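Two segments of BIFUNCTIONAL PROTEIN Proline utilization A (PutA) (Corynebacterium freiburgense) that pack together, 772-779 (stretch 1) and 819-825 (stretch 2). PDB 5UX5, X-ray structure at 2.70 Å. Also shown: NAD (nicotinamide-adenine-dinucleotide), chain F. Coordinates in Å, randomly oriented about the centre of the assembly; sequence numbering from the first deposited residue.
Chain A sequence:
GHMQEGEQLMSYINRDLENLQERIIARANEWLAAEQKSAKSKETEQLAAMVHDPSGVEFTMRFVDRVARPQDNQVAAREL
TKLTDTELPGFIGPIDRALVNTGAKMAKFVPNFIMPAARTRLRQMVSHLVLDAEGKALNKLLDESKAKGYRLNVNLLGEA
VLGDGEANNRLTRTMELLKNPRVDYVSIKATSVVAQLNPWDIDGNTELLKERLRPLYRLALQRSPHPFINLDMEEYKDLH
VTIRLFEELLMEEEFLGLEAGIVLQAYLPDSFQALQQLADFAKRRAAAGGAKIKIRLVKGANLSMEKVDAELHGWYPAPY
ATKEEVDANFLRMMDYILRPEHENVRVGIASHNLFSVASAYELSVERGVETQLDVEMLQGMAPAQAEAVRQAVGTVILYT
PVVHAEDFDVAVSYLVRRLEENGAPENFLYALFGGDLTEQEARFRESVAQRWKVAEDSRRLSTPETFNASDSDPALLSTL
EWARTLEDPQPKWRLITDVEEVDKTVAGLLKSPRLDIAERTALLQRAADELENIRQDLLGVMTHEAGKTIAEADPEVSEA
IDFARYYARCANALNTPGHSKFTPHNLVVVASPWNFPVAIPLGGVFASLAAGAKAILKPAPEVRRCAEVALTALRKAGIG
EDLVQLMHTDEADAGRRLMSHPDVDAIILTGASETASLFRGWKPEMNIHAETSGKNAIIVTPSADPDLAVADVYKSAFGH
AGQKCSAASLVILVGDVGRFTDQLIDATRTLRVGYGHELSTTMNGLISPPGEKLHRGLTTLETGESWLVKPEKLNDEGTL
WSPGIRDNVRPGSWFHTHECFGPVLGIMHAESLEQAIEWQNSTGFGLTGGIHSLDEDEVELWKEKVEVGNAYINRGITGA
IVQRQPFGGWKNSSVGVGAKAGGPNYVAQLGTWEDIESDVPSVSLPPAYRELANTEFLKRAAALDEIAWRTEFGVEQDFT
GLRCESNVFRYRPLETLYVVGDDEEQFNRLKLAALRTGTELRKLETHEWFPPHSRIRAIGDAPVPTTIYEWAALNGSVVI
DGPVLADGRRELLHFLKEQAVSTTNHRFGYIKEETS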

ATOM      1  N   GLU A 772     -22.022  16.451 -14.197  1.00 49.15           N
ATOM      2  CA  GLU A 772     -22.010  17.848 -13.780  1.00 48.05           C
ATOM      3  C   GLU A 772     -20.996  18.079 -12.660  1.00 49.05           C
ATOM      4  O   GLU A 772     -20.108  18.925 -12.784  1.00 44.38           O
ATOM      5  CB  GLU A 772     -23.417  18.275 -13.355  1.00 53.06           C
ATOM      6  N   LYS A 773     -21.082  17.285 -11.582  1.00 51.64           N
ATOM      7  CA  LYS A 773     -20.209  17.465 -10.418  1.00 51.79           C
ATOM      8  C   LYS A 773     -18.728  17.379 -10.795  1.00 51.28           C
ATOM      9  O   LYS A 773     -17.929  18.238 -10.408  1.00 50.55           O
ATOM     10  CB  LYS A 773     -20.542  16.427  -9.335  1.00 39.15           C
ATOM     11  N   LEU A 774     -18.330  16.328 -11.511  1.00 49.43           N
ATOM     12  CA  LEU A 774     -16.901  16.137 -11.759  1.00 55.05           C
ATOM     13  C   LEU A 774     -16.385  17.088 -12.841  1.00 59.27           C
ATOM     14  O   LEU A 774     -15.264  17.613 -12.741  1.00 57.15           O
ATOM     15  CB  LEU A 774     -16.620  14.675 -12.131  1.00 44.24           C
ATOM     16  CG  LEU A 774     -15.212  14.322 -12.613  1.00 44.71           C
ATOM     17  CD1 LEU A 774     -14.174  14.777 -11.604  1.00 36.92           C
ATOM     18  CD2 LEU A 774     -15.100  12.821 -12.886  1.00 36.57           C
ATOM     19  N   HIS A 775     -17.181  17.321 -13.880  1.00 48.27           N
ATOM     20  CA  HIS A 775     -16.783  18.291 -14.881  1.00 50.66           C
ATOM     21  C   HIS A 775     -16.528  19.653 -14.241  1.00 54.36           C
ATOM     22  O   HIS A 775     -15.627  20.397 -14.665  1.00 53.76           O
ATOM     23  CB  HIS A 775     -17.844  18.380 -15.980  1.00 50.94           C
ATOM     24  CG  HIS A 775     -17.448  19.254 -17.128  1.00 57.19           C
ATOM     25  ND1 HIS A 775     -17.726  20.602 -17.168  1.00 59.54           N
ATOM     26  CD2 HIS A 775     -16.790  18.969 -18.278  1.00 59.46           C
ATOM     27  CE1 HIS A 775     -17.256  21.110 -18.292  1.00 63.45           C
ATOM     28  NE2 HIS A 775     -16.685  20.140 -18.983  1.00 62.27           N
ATOM     29  N   ARG A 776     -17.340  20.023 -13.248  1.00 50.53           N
ATOM     30  CA  ARG A 776     -17.083  21.273 -12.544  1.00 53.53           C
ATOM     31  C   ARG A 776     -15.745  21.210 -11.825  1.00 54.18           C
ATOM     32  O   ARG A 776     -14.952  22.162 -11.874  1.00 51.37           O
ATOM     33  CB  ARG A 776     -18.208  21.591 -11.563  1.00 45.66           C
ATOM     34  CG  ARG A 776     -17.914  22.829 -10.732  1.00 46.45           C
ATOM     35  CD  ARG A 776     -19.123  23.204  -9.933  1.00 51.44           C
ATOM     36  NE  ARG A 776     -19.006  24.442  -9.174  1.00 53.07           N
ATOM     37  CZ  ARG A 776     -20.011  24.919  -8.453  1.00 52.72           C
ATOM     38  NH1 ARG A 776     -21.150  24.244  -8.430  1.00 48.00           N
ATOM     39  NH2 ARG A 776     -19.891  26.054  -7.780  1.00 53.50           N
ATOM     40  N   GLY A 777     -15.487  20.087 -11.137  1.00 45.40           N
ATOM     41  CA  GLY A 777     -14.226  19.925 -10.443  1.00 42.91           C
ATOM     42  C   GLY A 777     -13.019  19.985 -11.362  1.00 45.64           C
ATOM     43  O   GLY A 777     -11.955  20.468 -10.960  1.00 45.23           O
ATOM     44  N   LEU A 778     -13.168  19.508 -12.606  1.00 42.50           N
ATOM     45  CA  LEU A 778     -12.060  19.474 -13.559  1.00 46.30           C
ATOM     46  C   LEU A 778     -11.792  20.813 -14.256  1.00 52.62           C
ATOM     47  O   LEU A 778     -10.627  21.102 -14.563  1.00 55.74           O
ATOM     48  CB  LEU A 778     -12.322  18.412 -14.621  1.00 42.36           C
ATOM     49  CG  LEU A 778     -12.250  16.949 -14.215  1.00 40.48           C
ATOM     50  CD1 LEU A 778     -12.921  16.127 -15.292  1.00 40.85           C
ATOM     51  CD2 LEU A 778     -10.814  16.492 -13.979  1.00 39.38           C
ATOM     52  N   THR A 779     -12.816  21.650 -14.505  1.00 54.63           N
ATOM     53  CA  THR A 779     -12.692  22.772 -15.443  1.00 48.26           C
ATOM     54  C   THR A 779     -12.799  24.157 -14.813  1.00 49.52           C
ATOM     55  O   THR A 779     -12.164  25.097 -15.301  1.00 50.97           O
ATOM     56  CB  THR A 779     -13.762  22.682 -16.543  1.00 49.56           C
ATOM     57  OG1 THR A 779     -15.060  22.741 -15.945  1.00 56.65           O
ATOM     58  CG2 THR A 779     -13.644  21.403 -17.319  1.00 48.70           C
ATOM     59  N   GLU A 819     -17.682  15.815  -3.032  1.00 45.35           N
ATOM     60  CA  GLU A 819     -16.806  14.784  -3.575  1.00 38.15           C
ATOM     61  C   GLU A 819     -17.030  14.693  -5.072  1.00 40.93           C
ATOM     62  O   GLU A 819     -18.146  14.403  -5.512  1.00 40.06           O
ATOM     63  CB  GLU A 819     -17.044  13.429  -2.902  1.00 39.54           C
ATOM     64  CG  GLU A 819     -18.501  13.067  -2.568  1.00 65.13           C
ATOM     65  CD  GLU A 819     -19.217  12.251  -3.643  1.00 80.26           C
ATOM     66  OE1 GLU A 819     -18.567  11.375  -4.244  1.00 84.36           O
ATOM     67  OE2 GLU A 819     -20.432  12.477  -3.876  1.00 84.02           O
ATOM     68  N   CYS A 820     -15.973  14.983  -5.858  1.00 46.32           N
ATOM     69  CA  CYS A 820     -16.050  14.908  -7.316  1.00 34.68           C
ATOM     70  C   CYS A 820     -15.738  13.534  -7.888  1.00 40.33           C
ATOM     71  O   CYS A 820     -16.130  13.260  -9.023  1.00 40.94           O
ATOM     72  CB  CYS A 820     -15.126  15.926  -7.951  1.00 35.76           C
ATOM     73  SG  CYS A 820     -15.620  17.568  -7.560  1.00 49.10           S
ATOM     74  N   PHE A 821     -15.077  12.654  -7.142  1.00 42.81           N
ATOM     75  CA  PHE A 821     -14.824  11.301  -7.626  1.00 40.89           C
ATOM     76  C   PHE A 821     -14.032  11.317  -8.932  1.00 40.02           C
ATOM     77  O   PHE A 821     -14.378  10.651  -9.907  1.00 45.93           O
ATOM     78  CB  PHE A 821     -16.141  10.537  -7.792  1.00 31.34           C
ATOM     79  CG  PHE A 821     -16.138   9.184  -7.158  1.00 40.98           C
ATOM     80  CD1 PHE A 821     -16.164   9.058  -5.775  1.00 37.13           C
ATOM     81  CD2 PHE A 821     -16.117   8.031  -7.930  1.00 36.93           C
ATOM     82  CE1 PHE A 821     -16.159   7.804  -5.152  1.00 32.93           C
ATOM     83  CE2 PHE A 821     -16.119   6.780  -7.314  1.00 39.00           C
ATOM     84  CZ  PHE A 821     -16.136   6.675  -5.918  1.00 35.82           C
ATOM     85  N   GLY A 822     -12.954  12.089  -8.942  1.00 44.06           N
ATOM     86  CA  GLY A 822     -12.118  12.222 -10.110  1.00 48.97           C
ATOM     87  C   GLY A 822     -10.716  12.696  -9.771  1.00 51.36           C
ATOM     88  O   GLY A 822     -10.333  12.782  -8.605  1.00 57.98           O
ATOM     89  N   PRO A 823      -9.945  12.983 -10.755  1.00 48.65           N
ATOM     90  CA  PRO A 823      -8.510  13.270 -10.560  1.00 48.72           C
ATOM     91  C   PRO A 823      -8.221  14.731 -10.211  1.00 47.38           C
ATOM     92  O   PRO A 823      -7.488  15.427 -10.920  1.00 45.00           O
ATOM     93  CB  PRO A 823      -7.913  12.880 -11.917  1.00 45.76           C
ATOM     94  CG  PRO A 823      -9.113  12.652 -12.854  1.00 45.63           C
ATOM     95  CD  PRO A 823     -10.337  13.092 -12.163  1.00 41.09           C
ATOM     96  N   VAL A 824      -8.789  15.203  -9.100  1.00 40.68           N
ATOM     97  CA  VAL A 824      -8.666  16.588  -8.665  1.00 35.15           C
ATOM     98  C   VAL A 824      -8.339  16.606  -7.181  1.00 36.52           C
ATOM     99  O   VAL A 824      -9.084  16.049  -6.367  1.00 37.25           O
ATOM    100  CB  VAL A 824      -9.955  17.390  -8.917  1.00 36.40           C
ATOM    101  CG1 VAL A 824      -9.747  18.871  -8.591  1.00 44.78           C
ATOM    102  CG2 VAL A 824     -10.471  17.182 -10.336  1.00 42.14           C
ATOM    103  N   LEU A 825      -7.258  17.283  -6.836  1.00 34.58           N
ATOM    104  CA  LEU A 825      -6.807  17.462  -5.471  1.00 36.38           C
ATOM    105  C   LEU A 825      -6.840  18.937  -5.146  1.00 40.97           C
ATOM    106  O   LEU A 825      -6.433  19.755  -5.966  1.00 51.48           O
ATOM    107  CB  LEU A 825      -5.388  16.949  -5.307  1.00 41.20           C
ATOM    108  CG  LEU A 825      -4.657  17.328  -4.031  1.00 43.23           C
ATOM    109  CD1 LEU A 825      -5.264  16.577  -2.863  1.00 42.35           C
ATOM    110  CD2 LEU A 825      -3.186  16.991  -4.207  1.00 46.59           C
TER
HETATM  111  PA  NAD F2002     -25.439   4.522  -7.632  1.00 46.97           P
HETATM  112  O1A NAD F2002     -25.436   5.009  -6.142  1.00 44.87           O
HETATM  113  O2A NAD F2002     -26.483   5.344  -8.459  1.00 49.98           O
HETATM  114  O5B NAD F2002     -25.877   3.014  -7.705  1.00 47.22           O
HETATM  115  C5B NAD F2002     -25.083   1.953  -7.232  1.00 41.56           C
HETATM  116  C4B NAD F2002     -25.811   0.624  -7.432  1.00 42.18           C
HETATM  117  O4B NAD F2002     -27.216   0.692  -7.168  1.00 34.01           O
HETATM  118  C3B NAD F2002     -25.615   0.090  -8.818  1.00 41.69           C
HETATM  119  O3B NAD F2002     -25.629  -1.293  -8.840  1.00 42.84           O
HETATM  120  C2B NAD F2002     -26.803   0.698  -9.447  1.00 41.89           C
HETATM  121  O2B NAD F2002     -27.092   0.228 -10.717  1.00 38.11           O
HETATM  122  C1B NAD F2002     -27.848   0.439  -8.410  1.00 35.95           C
HETATM  123  N9A NAD F2002     -29.038   1.259  -8.598  1.00 41.27           N
HETATM  124  C8A NAD F2002     -29.116   2.639  -8.551  1.00 39.39           C
HETATM  125  N7A NAD F2002     -30.387   3.032  -8.778  1.00 43.63           N
HETATM  126  C5A NAD F2002     -31.203   1.909  -8.983  1.00 43.93           C
HETATM  127  C6A NAD F2002     -32.556   1.704  -9.236  1.00 43.94           C
HETATM  128  N6A NAD F2002     -33.491   2.793  -9.372  1.00 40.78           N
HETATM  129  N1A NAD F2002     -33.019   0.449  -9.370  1.00 46.59           N
HETATM  130  C2A NAD F2002     -32.201  -0.629  -9.267  1.00 46.85           C
HETATM  131  N3A NAD F2002     -30.873  -0.469  -9.013  1.00 46.35           N
HETATM  132  C4A NAD F2002     -30.353   0.768  -8.868  1.00 44.70           C
HETATM  133  O3  NAD F2002     -23.928   4.657  -8.140  1.00 65.37           O
HETATM  134  PN  NAD F2002     -23.375   5.102  -9.584  1.00 79.15           P
HETATM  135  O1N NAD F2002     -24.434   5.598 -10.547  1.00 79.07           O
HETATM  136  O2N NAD F2002     -22.844   3.872 -10.261  1.00 74.70           O
HETATM  137  O5D NAD F2002     -22.255   6.219  -9.287  1.00 77.41           O
HETATM  138  C5D NAD F2002     -22.668   7.394  -8.603  1.00 74.56           C
HETATM  139  C4D NAD F2002     -21.644   8.057  -7.677  1.00 71.63           C
HETATM  140  O4D NAD F2002     -21.216   7.282  -6.581  1.00 66.09           O
HETATM  141  C3D NAD F2002     -20.359   8.510  -8.275  1.00 72.15           C
HETATM  142  O3D NAD F2002     -20.476   9.518  -9.211  1.00 67.79           O
HETATM  143  C2D NAD F2002     -19.743   9.030  -7.037  1.00 71.17           C
HETATM  144  O2D NAD F2002     -20.012  10.383  -6.923  1.00 64.90           O
HETATM  145  C1D NAD F2002     -20.337   8.180  -5.937  1.00 66.83           C

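Close packing of a helix against an irregular segment often depends on glycine, and this contact is a compact example. Residues 772-779 form a helix, held by i to i+4 bonds such as L778 N to L774 O (2.8 Å) and G777 N to K773 O (3.1 Å). The second stretch runs alongside it in broadly the same direction, as loop or turn, entering a strand only at V824. The backbones come nearest at L774 and C820, whose CA atoms lie 4.7 Å apart, and have diverged to 6.6 Å between the CA atoms of L778 and V824.

Glycines on both sides make room for neighbouring side chains. A CB on G777 would sit 2.7 Å from C820 SG; without one, that sulfur rests 4.0 Å from G777 CA. Likewise, a CB on G822 would fall 2.2 Å from L774 CD1, which instead packs 3.6 Å from G822 CA. The same methyl lies 3.9 Å from C820 CB. One turn on, L778 CD2 meets P823 CD at 3.9 Å and V824 CG2 at 3.7 Å, bridging the wider gap. No hydrogen bond joins the modelled atoms of the two stretches, so shape and apolar contact dominate. The loop also serves NAD: O2D donates a hydrogen bond to E819 OE1 (3.2 Å), while C2D lies over one face of the F821 ring.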